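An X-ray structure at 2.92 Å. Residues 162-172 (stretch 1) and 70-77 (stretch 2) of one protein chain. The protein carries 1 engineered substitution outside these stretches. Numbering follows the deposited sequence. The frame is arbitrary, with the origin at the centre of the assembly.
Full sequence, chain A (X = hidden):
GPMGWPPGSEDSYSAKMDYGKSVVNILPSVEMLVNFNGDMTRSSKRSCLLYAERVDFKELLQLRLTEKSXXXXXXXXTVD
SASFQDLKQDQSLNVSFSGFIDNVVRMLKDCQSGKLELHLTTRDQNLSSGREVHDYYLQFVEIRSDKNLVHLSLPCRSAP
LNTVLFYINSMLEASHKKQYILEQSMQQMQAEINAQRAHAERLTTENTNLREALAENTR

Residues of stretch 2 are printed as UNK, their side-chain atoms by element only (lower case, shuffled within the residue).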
# COMPACT_ATOMS: atom_id res chain seq x y z
N ASN A 162 14.41 -5.18 -6.24
CA ASN A 162 13.98 -4.00 -6.96
C ASN A 162 12.59 -4.18 -7.55
O ASN A 162 11.70 -3.33 -7.36
CB ASN A 162 14.96 -3.66 -8.07
CG ASN A 162 14.80 -2.23 -8.54
OD1 ASN A 162 14.39 -1.98 -9.69
ND2 ASN A 162 15.07 -1.28 -7.65
N THR A 163 12.38 -5.33 -8.20
CA THR A 163 11.11 -5.63 -8.85
C THR A 163 9.97 -5.76 -7.85
O THR A 163 8.87 -5.22 -8.05
CB THR A 163 11.21 -6.93 -9.64
OG1 THR A 163 12.43 -6.95 -10.39
CG2 THR A 163 10.00 -7.10 -10.55
N VAL A 164 10.25 -6.47 -6.76
CA VAL A 164 9.27 -6.65 -5.71
C VAL A 164 8.82 -5.31 -5.15
O VAL A 164 7.62 -5.06 -4.99
CB VAL A 164 9.83 -7.49 -4.56
CG1 VAL A 164 8.80 -7.62 -3.46
CG2 VAL A 164 10.21 -8.86 -5.07
N LEU A 165 9.79 -4.45 -4.90
CA LEU A 165 9.54 -3.13 -4.35
C LEU A 165 8.70 -2.32 -5.32
O LEU A 165 7.83 -1.56 -4.89
CB LEU A 165 10.87 -2.44 -4.04
CG LEU A 165 10.84 -1.09 -3.33
CD1 LEU A 165 9.89 -1.19 -2.15
CD2 LEU A 165 12.25 -0.74 -2.86
N PHE A 166 8.95 -2.51 -6.61
CA PHE A 166 8.16 -1.87 -7.65
C PHE A 166 6.69 -2.28 -7.56
O PHE A 166 5.78 -1.43 -7.57
CB PHE A 166 8.72 -2.21 -9.03
CG PHE A 166 7.81 -1.81 -10.17
CD1 PHE A 166 7.80 -0.49 -10.62
CD2 PHE A 166 6.97 -2.73 -10.78
CE1 PHE A 166 6.96 -0.11 -11.65
CE2 PHE A 166 6.13 -2.36 -11.81
CZ PHE A 166 6.13 -1.05 -12.25
N TYR A 167 6.43 -3.58 -7.51
CA TYR A 167 5.04 -4.04 -7.48
C TYR A 167 4.32 -3.72 -6.16
O TYR A 167 3.15 -3.35 -6.15
CB TYR A 167 4.97 -5.53 -7.80
CG TYR A 167 5.23 -5.82 -9.26
CD1 TYR A 167 4.35 -5.38 -10.25
CD2 TYR A 167 6.35 -6.53 -9.65
CE1 TYR A 167 4.59 -5.63 -11.58
CE2 TYR A 167 6.59 -6.80 -10.98
CZ TYR A 167 5.71 -6.35 -11.94
OH TYR A 167 5.96 -6.62 -13.27
N ILE A 168 5.01 -3.86 -5.04
CA ILE A 168 4.38 -3.56 -3.76
C ILE A 168 4.13 -2.05 -3.61
O ILE A 168 3.09 -1.63 -3.09
CB ILE A 168 5.21 -4.13 -2.58
CG1 ILE A 168 4.92 -5.62 -2.44
CG2 ILE A 168 4.87 -3.46 -1.28
CD1 ILE A 168 6.04 -6.39 -1.86
N ASN A 169 5.06 -1.23 -4.11
CA ASN A 169 4.86 0.22 -4.11
C ASN A 169 3.68 0.61 -4.98
O ASN A 169 2.84 1.42 -4.58
CB ASN A 169 6.12 0.94 -4.59
CG ASN A 169 5.99 2.44 -4.52
OD1 ASN A 169 5.97 3.02 -3.44
ND2 ASN A 169 5.91 3.09 -5.67
N SER A 170 3.61 0.01 -6.17
CA SER A 170 2.50 0.27 -7.07
C SER A 170 1.18 -0.12 -6.42
O SER A 170 0.19 0.61 -6.51
CB SER A 170 2.68 -0.48 -8.37
OG SER A 170 3.88 -0.08 -8.99
N MET A 171 1.17 -1.27 -5.76
CA MET A 171 -0.04 -1.74 -5.13
C MET A 171 -0.45 -0.78 -4.03
O MET A 171 -1.64 -0.50 -3.87
CB MET A 171 0.15 -3.15 -4.59
CG MET A 171 0.12 -4.20 -5.68
SD MET A 171 0.07 -5.89 -5.06
CE MET A 171 1.79 -6.22 -4.67
N LEU A 172 0.53 -0.23 -3.31
CA LEU A 172 0.26 0.75 -2.26
C LEU A 172 -0.38 2.02 -2.85
O LEU A 172 -1.37 2.54 -2.32
CB LEU A 172 1.54 1.11 -1.49
CG LEU A 172 1.43 2.24 -0.46
CD1 LEU A 172 0.42 1.89 0.62
CD2 LEU A 172 2.78 2.55 0.20
N UNK A 70 2.53 -12.69 3.19
CA UNK A 70 3.61 -11.74 2.97
C UNK A 70 3.85 -11.57 1.48
O UNK A 70 4.55 -12.38 0.86
c UNK A 70 4.91 -12.18 3.66
c UNK A 70 5.93 -11.05 3.77
o UNK A 70 6.85 -11.14 4.61
o UNK A 70 5.83 -10.08 3.00
N UNK A 71 3.28 -10.51 0.91
CA UNK A 71 3.35 -10.31 -0.53
C UNK A 71 4.75 -9.96 -1.01
O UNK A 71 4.98 -9.85 -2.20
c UNK A 71 -0.00 -9.02 -1.93
n UNK A 71 -0.71 -7.99 -1.46
c UNK A 71 0.90 -9.74 -0.93
o UNK A 71 -0.08 -9.39 -3.11
c UNK A 71 2.35 -9.25 -0.98
N UNK A 72 5.68 -9.79 -0.07
CA UNK A 72 7.09 -9.61 -0.40
C UNK A 72 7.69 -10.90 -0.94
O UNK A 72 8.74 -10.89 -1.58
c UNK A 72 8.75 -8.22 4.80
c UNK A 72 7.50 -7.79 1.34
c UNK A 72 8.34 -7.43 2.52
n UNK A 72 8.03 -8.24 3.69
n UNK A 72 8.41 -8.97 5.84
c UNK A 72 7.87 -9.17 0.84
n UNK A 72 9.82 -7.44 4.86
N UNK A 73 7.05 -12.02 -0.61
CA UNK A 73 7.44 -13.33 -1.13
C UNK A 73 6.86 -13.52 -2.54
O UNK A 73 5.76 -14.05 -2.70
n UNK A 73 8.87 -18.15 2.07
c UNK A 73 7.63 -15.59 1.97
n UNK A 73 9.06 -15.84 2.10
c UNK A 73 6.98 -14.45 -0.19
c UNK A 73 7.34 -14.25 1.29
c UNK A 73 9.62 -17.06 2.16
n UNK A 73 10.94 -17.17 2.29
N UNK A 74 7.60 -13.03 -3.53
CA UNK A 74 7.12 -12.98 -4.91
C UNK A 74 7.89 -13.86 -5.88
O UNK A 74 9.12 -13.90 -5.88
c UNK A 74 7.16 -11.53 -5.40
c UNK A 74 5.28 -8.88 -5.62
c UNK A 74 6.30 -11.24 -6.60
s UNK A 74 6.32 -9.48 -6.95
N UNK A 75 7.13 -14.55 -6.73
CA UNK A 75 7.68 -15.46 -7.74
C UNK A 75 7.12 -15.05 -9.08
O UNK A 75 5.91 -14.87 -9.22
c UNK A 75 9.27 -18.01 -4.33
c UNK A 75 8.95 -17.69 -5.65
c UNK A 75 8.31 -17.90 -3.35
c UNK A 75 7.04 -17.48 -3.68
c UNK A 75 7.33 -16.92 -7.42
c UNK A 75 7.67 -17.28 -6.00
o UNK A 75 8.61 -18.20 -2.05
c UNK A 75 6.73 -17.16 -5.00
N UNK A 76 8.01 -14.82 -10.03
CA UNK A 76 7.60 -14.24 -11.30
C UNK A 76 7.97 -15.14 -12.47
O UNK A 76 9.10 -15.63 -12.53
c UNK A 76 7.80 -11.90 -10.42
c UNK A 76 7.88 -12.31 -12.89
c UNK A 76 8.32 -10.50 -10.58
c UNK A 76 8.24 -12.86 -11.52
N UNK A 77 7.01 -15.33 -13.37
CA UNK A 77 7.26 -16.01 -14.65
C UNK A 77 7.03 -15.07 -15.82
O UNK A 77 5.93 -14.55 -16.02
c UNK A 77 6.44 -17.76 -16.22
o UNK A 77 6.79 -18.27 -13.93
c UNK A 77 6.35 -17.24 -14.81

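Position 70 carries two carbons, the second bearing two oxygens, a short carboxylate that does not touch the helix. Two carbons ending in a carboxylate make it Asp-70. Its backbone opens a type I beta turn that runs to position 73, where the amide N donates to Asp-70 O at 2.9 Å.

Position 71 has three carbons in a row, the third carrying one oxygen and one nitrogen, and that side-chain oxygen lies 4.0 Å from Met-171 CE: a carboxamide one carbon longer than asparagine, hence Gln-71. Its CA-to-CB bond points toward the helix. The approach of Gln-71 OE1 to Met-171 is a packing contact, and that oxygen finds its hydrogen bond elsewhere in the structure. The backbone contributes as well, with Gln-71 O 3.6 Å from Ile-168 CD1.

Position 72 shows three carbons, a nitrogen, then a carbon holding two more nitrogens; the second side-chain carbon is 3.8 Å from Ile-168 CD1. The guanidinium identifies Arg-72. CA-to-CB points sideways and the charged end leads away from the helix, so only the near part of the residue packs: Ile-168 CD1 is also 3.7 Å from Arg-72 CA, while Val-164 CG1 is 3.8 Å from Arg-72 O. The charge is answered within the turn. Arg-72 NE donates to Asp-70 OD1 at 2.9 Å, Arg-72 NH2 forms a salt bridge with Asp-70 OD2 at 2.9 Å, and the backbone Arg-72 N also reaches Asp-70 OD1 at 3.1 Å. One carboxylate thus ties down both the backbone and the guanidinium of the same residue.

Position 73 repeats the pattern of three carbons, a nitrogen and a carbon with two nitrogens, but touches nothing on the helix. It is Arg-73, exposed, with its CA-to-CB bond pointing away from the helix.

Position 74 is an unbranched chain of two carbons, a sulfur and a last carbon, its CA-to-CB bond pointing toward the helix; its sulfur is 4.0 Å from Tyr-167 CD2. This is Met-74. Met-74 CB lies 4.1 Å from Val-164 CG2, Met-74 CE 4.5 Å from Met-171 CE, and Met-74 SD sits obliquely 5.1 Å from the centroid of the Tyr-167 ring.

Position 75 has one carbon leading to a six-carbon ring that bears an oxygen, out of reach of the helix. It is Tyr-75.

Position 76 has four carbons, forked at the first, with one arm two carbons long; the end carbon of that arm lies 3.8 Å from Thr-163 CG2. This means Ile-76. CA-to-CB points toward the helix, and Ile-76 CD1 also approaches Tyr-167 CE2 at 4.1 Å.

Position 77 has one carbon carrying an oxygen and a carbon, out of reach, so it is Thr-77.

The rule is alternation set against helical periodicity. Met-74 and Ile-76 face a helix crossed at 101°, while Tyr-75 and Thr-77 make no contact. Thr-163, Val-164, Tyr-167, Ile-168 and Met-171 supply the helical stripe. No hydrogen bond crosses; close packing joins the stretches, burying 371 Å² in total, with Met-74 covered most.

Stretch 2 (70-77) DQRRMYIT
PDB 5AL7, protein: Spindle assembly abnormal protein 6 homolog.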